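Local coordinates for heme-binding protein A (Haemophilus parasuis 29755, PDB 3TPA) that probably binds glutathione, as a family 5 bacterial extracellular solute-binding protein, at residues A[267-272]-A[318-323]; A[313-318]-A[467-472]; A[358-363]-A[391-396]. The protein carries 1 engineered substitution. One frame throughout, in Å; residues are numbered along the deposited sequence.

Contacts 1 and 2 adjoin, and contact 3 stands apart from them. The ranges of the first two share P318, which touches the opposite segment in contact 1 alone; their centres lie about 10 Å apart, and L271 CD2 meets P316 O at 3.5 Å where they adjoin. The loop after strand 310-312 thus packs against helix 458-475 first and then against strand 261-276. Contact 3 lies about 23 Å from contact 1 and 26 Å from contact 2, centre to centre. All three involve one six-stranded mixed sheet or chain leaving it: contacts 1 and 2 use the loop that follows its outermost strand 310-312, whereas contact 3 joins chain leaving strands 351-356 and 384-389.

Contact 1. Residues A[267-272]-A[318-323]; sequences EGLNLA and PDAVLG
P318 meets both E267 and L269, and from its ring the contact divides into a close-packed half and a watered half. On the packed side, CG of the proline rests on the backbone of the first segment, 3.5 Å from G268 O. L269 crosses this ring at about a right angle and brings its CD2 methyl to 4.1 Å from P318 CG. The same methyl reaches A320 CB and lies 4.2 Å from V321 CG2, so one branch of the leucine meets three apolar residues of the turn. L269 is the centre of an inverse gamma turn, while P318 to V321 form a type I beta turn with a bond from V321 N to P318 O. F422 of helix 420-427 also packs on P318 and V321.

The other half is polar and holds water. E267 slides past P318 in the opposite direction, placing OE1 3.4 Å from P318 CB. E267 OE1 stops 3.7 Å from D319 OD1, with the two carboxylate planes 63° apart, a pairing of like charges that should be costly without mediation. One water supplies it, donating to both acids at 2.6 Å from E267 OE1 and 2.7 Å from D319 OD1. A second water donates to E267 OE1 and accepts from D319 N, linking side chain to turn backbone. E267 OE2 is held separately by T311 OG1 on the edge strand.

A type I turn, reached by the loop that leaves edge strand 310-312, is here packed on the broken part of strand 261-276, within the mixed-sheet alpha/beta lobe of a family 5 solute-binding protein.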
loop_
_atom_site.group_PDB
_atom_site.type_symbol
_atom_site.label_atom_id
_atom_site.label_comp_id
_atom_site.label_asym_id
_atom_site.label_seq_id
_atom_site.Cartn_x
_atom_site.Cartn_y
_atom_site.Cartn_z
ATOM N N GLU A 267 -10.067 7.329 -0.489
ATOM C CA GLU A 267 -10.162 5.891 -0.237
ATOM C C GLU A 267 -8.782 5.267 -0.206
ATOM O O GLU A 267 -7.902 5.657 -0.963
ATOM C CB GLU A 267 -11.052 5.238 -1.304
ATOM C CG GLU A 267 -12.458 5.848 -1.327
ATOM C CD GLU A 267 -13.334 5.258 -2.407
ATOM O OE1 GLU A 267 -12.824 4.997 -3.510
ATOM O OE2 GLU A 267 -14.535 5.047 -2.157
ATOM N N GLY A 268 -8.593 4.316 0.701
ATOM C CA GLY A 268 -7.344 3.590 0.772
ATOM C C GLY A 268 -7.341 2.556 -0.340
ATOM O O GLY A 268 -8.396 2.184 -0.833
ATOM N N LEU A 269 -6.161 2.105 -0.734
ATOM C CA LEU A 269 -6.030 1.052 -1.745
ATOM C C LEU A 269 -6.102 -0.294 -1.046
ATOM O O LEU A 269 -5.114 -1.020 -0.958
ATOM C CB LEU A 269 -4.707 1.201 -2.494
ATOM C CG LEU A 269 -4.477 2.601 -3.070
ATOM C CD1 LEU A 269 -3.072 2.737 -3.663
ATOM C CD2 LEU A 269 -5.538 2.980 -4.097
ATOM N N ASN A 270 -7.287 -0.611 -0.533
ATOM C CA ASN A 270 -7.494 -1.805 0.279
ATOM C C ASN A 270 -8.920 -2.302 0.087
ATOM O O ASN A 270 -9.712 -1.659 -0.599
ATOM C CB ASN A 270 -7.166 -1.549 1.778
ATOM C CG ASN A 270 -8.066 -0.503 2.434
ATOM O OD1 ASN A 270 -9.198 -0.301 2.038
ATOM N ND2 ASN A 270 -7.553 0.150 3.466
ATOM N N LEU A 271 -9.229 -3.458 0.652
ATOM C CA LEU A 271 -10.569 -4.039 0.556
ATOM C C LEU A 271 -10.831 -4.873 1.787
ATOM O O LEU A 271 -10.007 -5.708 2.168
ATOM C CB LEU A 271 -10.689 -4.952 -0.672
ATOM C CG LEU A 271 -12.031 -5.704 -0.841
ATOM C CD1 LEU A 271 -13.173 -4.717 -1.064
ATOM C CD2 LEU A 271 -11.980 -6.749 -2.004
ATOM N N ALA A 272 -11.971 -4.632 2.423
ATOM C CA ALA A 272 -12.416 -5.472 3.519
ATOM C C ALA A 272 -13.524 -6.294 2.924
ATOM O O ALA A 272 -14.387 -5.756 2.243
ATOM C CB ALA A 272 -12.951 -4.621 4.664
ATOM N N PRO A 318 -10.822 0.228 -5.233
ATOM C CA PRO A 318 -11.488 1.535 -5.369
ATOM C C PRO A 318 -11.278 2.164 -6.748
ATOM O O PRO A 318 -10.457 1.690 -7.541
ATOM C CB PRO A 318 -10.817 2.389 -4.283
ATOM C CG PRO A 318 -9.461 1.791 -4.147
ATOM C CD PRO A 318 -9.665 0.296 -4.329
ATOM N N ASP A 319 -12.004 3.245 -7.017
ATOM C CA ASP A 319 -11.989 3.836 -8.340
ATOM C C ASP A 319 -10.691 4.550 -8.693
ATOM O O ASP A 319 -10.557 5.040 -9.806
ATOM C CB ASP A 319 -13.214 4.744 -8.570
ATOM C CG ASP A 319 -13.149 6.078 -7.803
ATOM O OD1 ASP A 319 -12.256 6.293 -6.961
ATOM O OD2 ASP A 319 -14.039 6.921 -8.053
ATOM N N ALA A 320 -9.725 4.591 -7.775
ATOM C CA ALA A 320 -8.399 5.088 -8.142
ATOM C C ALA A 320 -7.606 4.057 -8.958
ATOM O O ALA A 320 -6.620 4.409 -9.604
ATOM C CB ALA A 320 -7.614 5.470 -6.923
ATOM N N VAL A 321 -8.022 2.790 -8.902
ATOM C CA VAL A 321 -7.256 1.704 -9.520
ATOM C C VAL A 321 -7.672 1.435 -10.963
ATOM O O VAL A 321 -8.855 1.465 -11.288
ATOM C CB VAL A 321 -7.335 0.386 -8.695
ATOM C CG1 VAL A 321 -6.509 -0.693 -9.348
ATOM C CG2 VAL A 321 -6.846 0.600 -7.267
ATOM N N LEU A 322 -6.688 1.167 -11.820
ATOM C CA LEU A 322 -6.924 0.830 -13.225
ATOM C C LEU A 322 -7.872 -0.362 -13.354
ATOM O O LEU A 322 -7.700 -1.363 -12.664
ATOM C CB LEU A 322 -5.598 0.495 -13.921
ATOM C CG LEU A 322 -5.756 0.208 -15.420
ATOM C CD1 LEU A 322 -6.108 1.496 -16.155
ATOM C CD2 LEU A 322 -4.509 -0.415 -16.007
ATOM N N GLY A 323 -8.857 -0.261 -14.242
ATOM C CA GLY A 323 -9.818 -1.331 -14.440
ATOM C C GLY A 323 -11.130 -1.197 -13.670
ATOM O O GLY A 323 -12.058 -1.975 -13.878
HETATM O O HOH W 1 -10.698 5.737 -4.838
HETATM O O HOH W 2 -14.241 3.897 -5.395
#

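Contact 2. Residues A[313-318]-A[467-472]; sequences ATNPFP and QAVEIF
N315 makes the first and lightest touch on V469 of helix 458-475, its OD1 lying 4.4 Å from V469 CG1. The amide has its polar business elsewhere: OD1 accepts a hydrogen bond from N325 N, and ND2 donates to T314 OG1 at 3.1 Å, the hydroxyl lying in the plane of the amide. Bonds at both ends restrict its rotation, leaving the asparagine to border an apolar patch without placing an unmet polar atom against it.

P316 comes next and carries most of the contact. It and V469 reach toward each other, tip to tip, with P316 CD 3.8 Å from V469 CG1 and P316 CG 4.1 Å from V469 CG2. The same CD atom also approaches F472, about one helical turn further on, at 4.2 Å from its CE2. Both branches of the valine are therefore used by a single proline ring.

F317 then turns its ring back beside that proline. With F317 CG between its own backbone N and carbonyl carbon (chi1 37°), the ring starts out on a course that leaves P316 CG 4.1 Å above one face, displaced toward the rim. F317 CZ reaches V469 CG2 at 4.0 Å. L423 of helix 420-427 touches P316, F317 and V469 alike, and F422 meets the F317 ring edge-to-face.

No hydrogen bond crosses between the segments, and all five touching residues are buried. Cohesion between loop and helix is therefore probably mostly dispersion and the exclusion of water.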
loop_
_atom_site.group_PDB
_atom_site.type_symbol
_atom_site.label_atom_id
_atom_site.label_comp_id
_atom_site.label_asym_id
_atom_site.label_seq_id
_atom_site.Cartn_x
_atom_site.Cartn_y
_atom_site.Cartn_z
ATOM N N ALA A 313 -17.811 -0.827 -0.882
ATOM C CA ALA A 313 -17.114 -1.302 -2.096
ATOM C C ALA A 313 -18.091 -1.898 -3.110
ATOM O O ALA A 313 -18.971 -2.686 -2.753
ATOM C CB ALA A 313 -16.057 -2.332 -1.739
ATOM N N THR A 314 -17.933 -1.524 -4.379
ATOM C CA THR A 314 -18.695 -2.162 -5.456
ATOM C C THR A 314 -17.800 -3.077 -6.272
ATOM O O THR A 314 -18.247 -4.116 -6.771
ATOM C CB THR A 314 -19.330 -1.129 -6.383
ATOM O OG1 THR A 314 -18.309 -0.299 -6.944
ATOM C CG2 THR A 314 -20.305 -0.246 -5.594
ATOM N N ASN A 315 -16.540 -2.668 -6.409
ATOM C CA ASN A 315 -15.485 -3.434 -7.077
ATOM C C ASN A 315 -14.516 -3.975 -6.034
ATOM O O ASN A 315 -14.508 -3.503 -4.879
ATOM C CB ASN A 315 -14.673 -2.511 -7.991
ATOM C CG ASN A 315 -15.398 -2.162 -9.290
ATOM O OD1 ASN A 315 -14.902 -2.422 -10.384
ATOM N ND2 ASN A 315 -16.567 -1.544 -9.162
ATOM N N PRO A 316 -13.657 -4.925 -6.432
ATOM C CA PRO A 316 -12.637 -5.398 -5.480
ATOM C C PRO A 316 -11.486 -4.404 -5.241
ATOM O O PRO A 316 -10.589 -4.714 -4.460
ATOM C CB PRO A 316 -12.099 -6.664 -6.153
ATOM C CG PRO A 316 -12.370 -6.455 -7.601
ATOM C CD PRO A 316 -13.651 -5.707 -7.681
ATOM N N PHE A 317 -11.507 -3.260 -5.925
ATOM C CA PHE A 317 -10.574 -2.177 -5.683
ATOM C C PHE A 317 -11.281 -0.843 -5.903
ATOM O O PHE A 317 -12.244 -0.784 -6.654
ATOM C CB PHE A 317 -9.314 -2.290 -6.555
ATOM C CG PHE A 317 -9.564 -2.807 -7.950
ATOM C CD1 PHE A 317 -10.283 -2.064 -8.867
ATOM C CD2 PHE A 317 -9.055 -4.033 -8.347
ATOM C CE1 PHE A 317 -10.493 -2.542 -10.161
ATOM C CE2 PHE A 317 -9.264 -4.512 -9.634
ATOM C CZ PHE A 317 -9.988 -3.767 -10.538
ATOM N N PRO A 318 -10.822 0.228 -5.233
ATOM C CA PRO A 318 -11.488 1.535 -5.369
ATOM C C PRO A 318 -11.278 2.164 -6.748
ATOM O O PRO A 318 -10.457 1.690 -7.541
ATOM C CB PRO A 318 -10.817 2.389 -4.283
ATOM C CG PRO A 318 -9.461 1.791 -4.147
ATOM C CD PRO A 318 -9.665 0.296 -4.329
ATOM N N GLN A 467 -13.026 -7.184 -17.731
ATOM C CA GLN A 467 -13.534 -8.479 -18.109
ATOM C C GLN A 467 -13.301 -9.508 -17.021
ATOM O O GLN A 467 -14.205 -10.291 -16.708
ATOM C CB GLN A 467 -12.893 -8.962 -19.410
ATOM C CG GLN A 467 -13.358 -8.215 -20.633
ATOM C CD GLN A 467 -12.814 -8.800 -21.916
ATOM O OE1 GLN A 467 -12.121 -9.816 -21.911
ATOM N NE2 GLN A 467 -13.143 -8.164 -23.030
ATOM N N ALA A 468 -12.091 -9.530 -16.466
ATOM C CA ALA A 468 -11.775 -10.443 -15.354
ATOM C C ALA A 468 -12.666 -10.203 -14.139
ATOM O O ALA A 468 -13.153 -11.145 -13.516
ATOM C CB ALA A 468 -10.311 -10.303 -14.944
ATOM N N VAL A 469 -12.864 -8.934 -13.789
ATOM C CA VAL A 469 -13.689 -8.603 -12.626
ATOM C C VAL A 469 -15.160 -9.015 -12.835
ATOM O O VAL A 469 -15.808 -9.471 -11.918
ATOM C CB VAL A 469 -13.558 -7.112 -12.236
ATOM C CG1 VAL A 469 -14.649 -6.716 -11.257
ATOM C CG2 VAL A 469 -12.185 -6.870 -11.629
ATOM N N GLU A 470 -15.680 -8.906 -14.052
ATOM C CA GLU A 470 -17.056 -9.339 -14.316
ATOM C C GLU A 470 -17.216 -10.845 -14.074
ATOM O O GLU A 470 -18.239 -11.304 -13.564
ATOM C CB GLU A 470 -17.479 -8.967 -15.742
ATOM C CG GLU A 470 -17.694 -7.469 -15.958
ATOM C CD GLU A 470 -19.163 -7.059 -15.916
ATOM O OE1 GLU A 470 -20.016 -7.883 -15.526
ATOM O OE2 GLU A 470 -19.467 -5.901 -16.277
ATOM N N ILE A 471 -16.197 -11.619 -14.430
ATOM C CA ILE A 471 -16.233 -13.062 -14.186
ATOM C C ILE A 471 -16.180 -13.359 -12.686
ATOM O O ILE A 471 -16.983 -14.144 -12.148
ATOM C CB ILE A 471 -15.080 -13.799 -14.903
ATOM C CG1 ILE A 471 -15.285 -13.783 -16.423
ATOM C CG2 ILE A 471 -14.948 -15.236 -14.382
ATOM C CD1 ILE A 471 -14.058 -14.251 -17.221
ATOM N N PHE A 472 -15.231 -12.730 -12.007
ATOM C CA PHE A 472 -15.178 -12.812 -10.539
ATOM C C PHE A 472 -16.533 -12.464 -9.894
ATOM O O PHE A 472 -17.028 -13.187 -9.034
ATOM C CB PHE A 472 -14.093 -11.890 -9.973
ATOM C CG PHE A 472 -14.417 -11.365 -8.601
ATOM C CD1 PHE A 472 -14.261 -12.171 -7.476
ATOM C CD2 PHE A 472 -14.919 -10.073 -8.438
ATOM C CE1 PHE A 472 -14.576 -11.670 -6.193
ATOM C CE2 PHE A 472 -15.249 -9.584 -7.181
ATOM C CZ PHE A 472 -15.074 -10.381 -6.058
#

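Contact 3. Residues A[358-363]-A[391-396]; sequences QPVVRP and HEWADF
F396 lays one ring face under the backbone junction of Q358 and P359. Two carbons stand over that face, both displaced toward the rim: Q358 CA at 3.9 Å from the F396 ring centroid and P359 CD at 4.0 Å, the latter 18° off the normal. Both are CH-pi contacts. Y410 meets the same ring from outside the two segments.

The second aromatic, W393, described here in one of its two deposited conformers, takes the next residue of the loop. V360 CB rises over its six-membered ring at 4.2 Å from the centroid, while P359 CD comes to the indole edge, near its plane. Q358 lies alongside W393 and points the same way, Q358 CG at 3.8 Å from W393 CZ3. The glutamine amide is held by its own segment: Q358 NE2 donates to V360 O at 2.9 Å in a nearly straight bond (172°), which steadies the amide beside the indole. Further along, R362 NH2 stands 3.7 Å from W393 CZ2, the guanidinium plane at 90° to the indole.

P359 CG also sits close to backbone, 3.2 Å from H391 O, just before the helix at whose N-cap position E392 stands.

None of these approaches is a hydrogen bond between the segments. Mostly C-H groups on aromatic rings do the joining, while the Q358 amide bonds within its own segment and Q358 N bonds to T409 OG1. At this partly exposed surface the loop is thus probably held to the helix start largely by dispersion and CH-pi attraction, with the R362 guanidinium beside the indole as a polar addition.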
loop_
_atom_site.group_PDB
_atom_site.type_symbol
_atom_site.label_atom_id
_atom_site.label_comp_id
_atom_site.label_asym_id
_atom_site.label_seq_id
_atom_site.Cartn_x
_atom_site.Cartn_y
_atom_site.Cartn_z
ATOM N N GLN A 358 -11.708 -11.912 12.596
ATOM C CA GLN A 358 -10.301 -11.512 12.625
ATOM C C GLN A 358 -9.950 -10.899 13.989
ATOM O O GLN A 358 -10.593 -9.954 14.430
ATOM C CB GLN A 358 -9.980 -10.535 11.489
ATOM C CG GLN A 358 -8.566 -10.003 11.537
ATOM C CD GLN A 358 -8.118 -9.335 10.261
ATOM O OE1 GLN A 358 -8.420 -9.791 9.165
ATOM N NE2 GLN A 358 -7.367 -8.258 10.397
ATOM N N PRO A 359 -8.933 -11.453 14.668
ATOM C CA PRO A 359 -8.693 -11.060 16.056
ATOM C C PRO A 359 -7.755 -9.863 16.219
ATOM O O PRO A 359 -7.644 -9.350 17.324
ATOM C CB PRO A 359 -8.052 -12.311 16.644
ATOM C CG PRO A 359 -7.265 -12.849 15.515
ATOM C CD PRO A 359 -8.089 -12.595 14.276
ATOM N N VAL A 360 -7.091 -9.441 15.150
ATOM C CA VAL A 360 -6.158 -8.318 15.209
ATOM C C VAL A 360 -6.595 -7.235 14.240
ATOM O O VAL A 360 -6.534 -7.433 13.026
ATOM C CB VAL A 360 -4.737 -8.752 14.846
ATOM C CG1 VAL A 360 -3.821 -7.542 14.698
ATOM C CG2 VAL A 360 -4.191 -9.702 15.899
ATOM N N VAL A 361 -7.031 -6.094 14.770
ATOM C CA VAL A 361 -7.576 -5.031 13.934
ATOM C C VAL A 361 -6.550 -4.452 12.960
ATOM O O VAL A 361 -5.379 -4.260 13.297
ATOM C CB VAL A 361 -8.203 -3.910 14.763
ATOM C CG1 VAL A 361 -9.291 -4.475 15.660
ATOM C CG2 VAL A 361 -7.142 -3.212 15.596
ATOM N N ARG A 362 -7.010 -4.213 11.735
ATOM C CA ARG A 362 -6.220 -3.562 10.710
ATOM C C ARG A 362 -7.022 -2.390 10.184
ATOM O O ARG A 362 -8.244 -2.357 10.341
ATOM C CB ARG A 362 -5.894 -4.535 9.577
ATOM C CG ARG A 362 -5.024 -5.702 9.996
ATOM C CD ARG A 362 -3.577 -5.305 10.095
ATOM N NE ARG A 362 -2.756 -6.401 10.588
ATOM C CZ ARG A 362 -2.114 -6.397 11.751
ATOM N NH1 ARG A 362 -2.184 -5.342 12.548
ATOM N NH2 ARG A 362 -1.393 -7.447 12.117
ATOM N N PRO A 363 -6.333 -1.405 9.587
ATOM C CA PRO A 363 -6.990 -0.215 9.033
ATOM C C PRO A 363 -8.093 -0.580 8.047
ATOM O O PRO A 363 -9.124 0.076 8.037
ATOM C CB PRO A 363 -5.844 0.511 8.322
ATOM C CG PRO A 363 -4.633 0.156 9.155
ATOM C CD PRO A 363 -4.863 -1.269 9.594
ATOM N N HIS A 391 -10.144 -17.093 17.043
ATOM C CA HIS A 391 -8.858 -17.776 16.933
ATOM C C HIS A 391 -7.764 -16.763 17.223
ATOM O O HIS A 391 -7.981 -15.566 17.062
ATOM C CB HIS A 391 -8.639 -18.303 15.499
ATOM C CG HIS A 391 -9.388 -19.559 15.176
ATOM N ND1 HIS A 391 -9.036 -20.791 15.689
ATOM C CD2 HIS A 391 -10.456 -19.775 14.377
ATOM C CE1 HIS A 391 -9.870 -21.708 15.235
ATOM N NE2 HIS A 391 -10.740 -21.119 14.435
ATOM N N GLU A 392 -6.589 -17.225 17.641
ATOM C CA GLU A 392 -5.433 -16.346 17.759
ATOM C C GLU A 392 -4.925 -16.002 16.364
ATOM O O GLU A 392 -5.115 -16.766 15.432
ATOM C CB GLU A 392 -4.306 -17.000 18.563
ATOM C CG GLU A 392 -4.637 -17.262 20.025
ATOM C CD GLU A 392 -4.988 -18.712 20.289
ATOM O OE1 GLU A 392 -6.106 -19.129 19.921
ATOM O OE2 GLU A 392 -4.143 -19.436 20.857
ATOM N N TRP A 393 -4.259 -14.863 16.248
ATOM C CA TRP A 393 -3.811 -14.319 14.959
ATOM C C TRP A 393 -3.170 -15.373 14.067
ATOM O O TRP A 393 -3.638 -15.611 12.952
ATOM C CB TRP A 393 -2.843 -13.151 15.193
ATOM C CG TRP A 393 -2.371 -12.391 13.965
ATOM C CD1 TRP A 393 -1.082 -12.022 13.684
ATOM C CD2 TRP A 393 -3.173 -11.885 12.885
ATOM N NE1 TRP A 393 -1.033 -11.327 12.500
ATOM C CE2 TRP A 393 -2.300 -11.225 11.990
ATOM C CE3 TRP A 393 -4.537 -11.927 12.585
ATOM C CZ2 TRP A 393 -2.747 -10.623 10.817
ATOM C CZ3 TRP A 393 -4.979 -11.322 11.422
ATOM C CH2 TRP A 393 -4.086 -10.682 10.552
ATOM N N ALA A 394 -2.112 -16.016 14.552
ATOM C CA ALA A 394 -1.406 -17.005 13.746
ATOM C C ALA A 394 -2.283 -18.168 13.289
ATOM O O ALA A 394 -2.168 -18.604 12.145
ATOM C CB ALA A 394 -0.171 -17.526 14.484
ATOM N N ASP A 395 -3.149 -18.668 14.174
ATOM C CA ASP A 395 -4.028 -19.786 13.831
ATOM C C ASP A 395 -5.037 -19.358 12.786
ATOM O O ASP A 395 -5.279 -20.064 11.813
ATOM C CB ASP A 395 -4.782 -20.326 15.056
ATOM C CG ASP A 395 -3.905 -21.172 15.960
ATOM O OD1 ASP A 395 -2.909 -21.733 15.464
ATOM O OD2 ASP A 395 -4.212 -21.271 17.171
ATOM N N PHE A 396 -5.622 -18.193 13.022
ATOM C CA PHE A 396 -6.608 -17.590 12.130
ATOM C C PHE A 396 -6.062 -17.583 10.710
ATOM O O PHE A 396 -6.708 -18.044 9.771
ATOM C CB PHE A 396 -6.897 -16.165 12.615
ATOM C CG PHE A 396 -7.769 -15.347 11.689
ATOM C CD1 PHE A 396 -9.142 -15.503 11.686
ATOM C CD2 PHE A 396 -7.200 -14.387 10.849
ATOM C CE1 PHE A 396 -9.944 -14.730 10.844
ATOM C CE2 PHE A 396 -7.986 -13.610 10.008
ATOM C CZ PHE A 396 -9.361 -13.778 10.012
#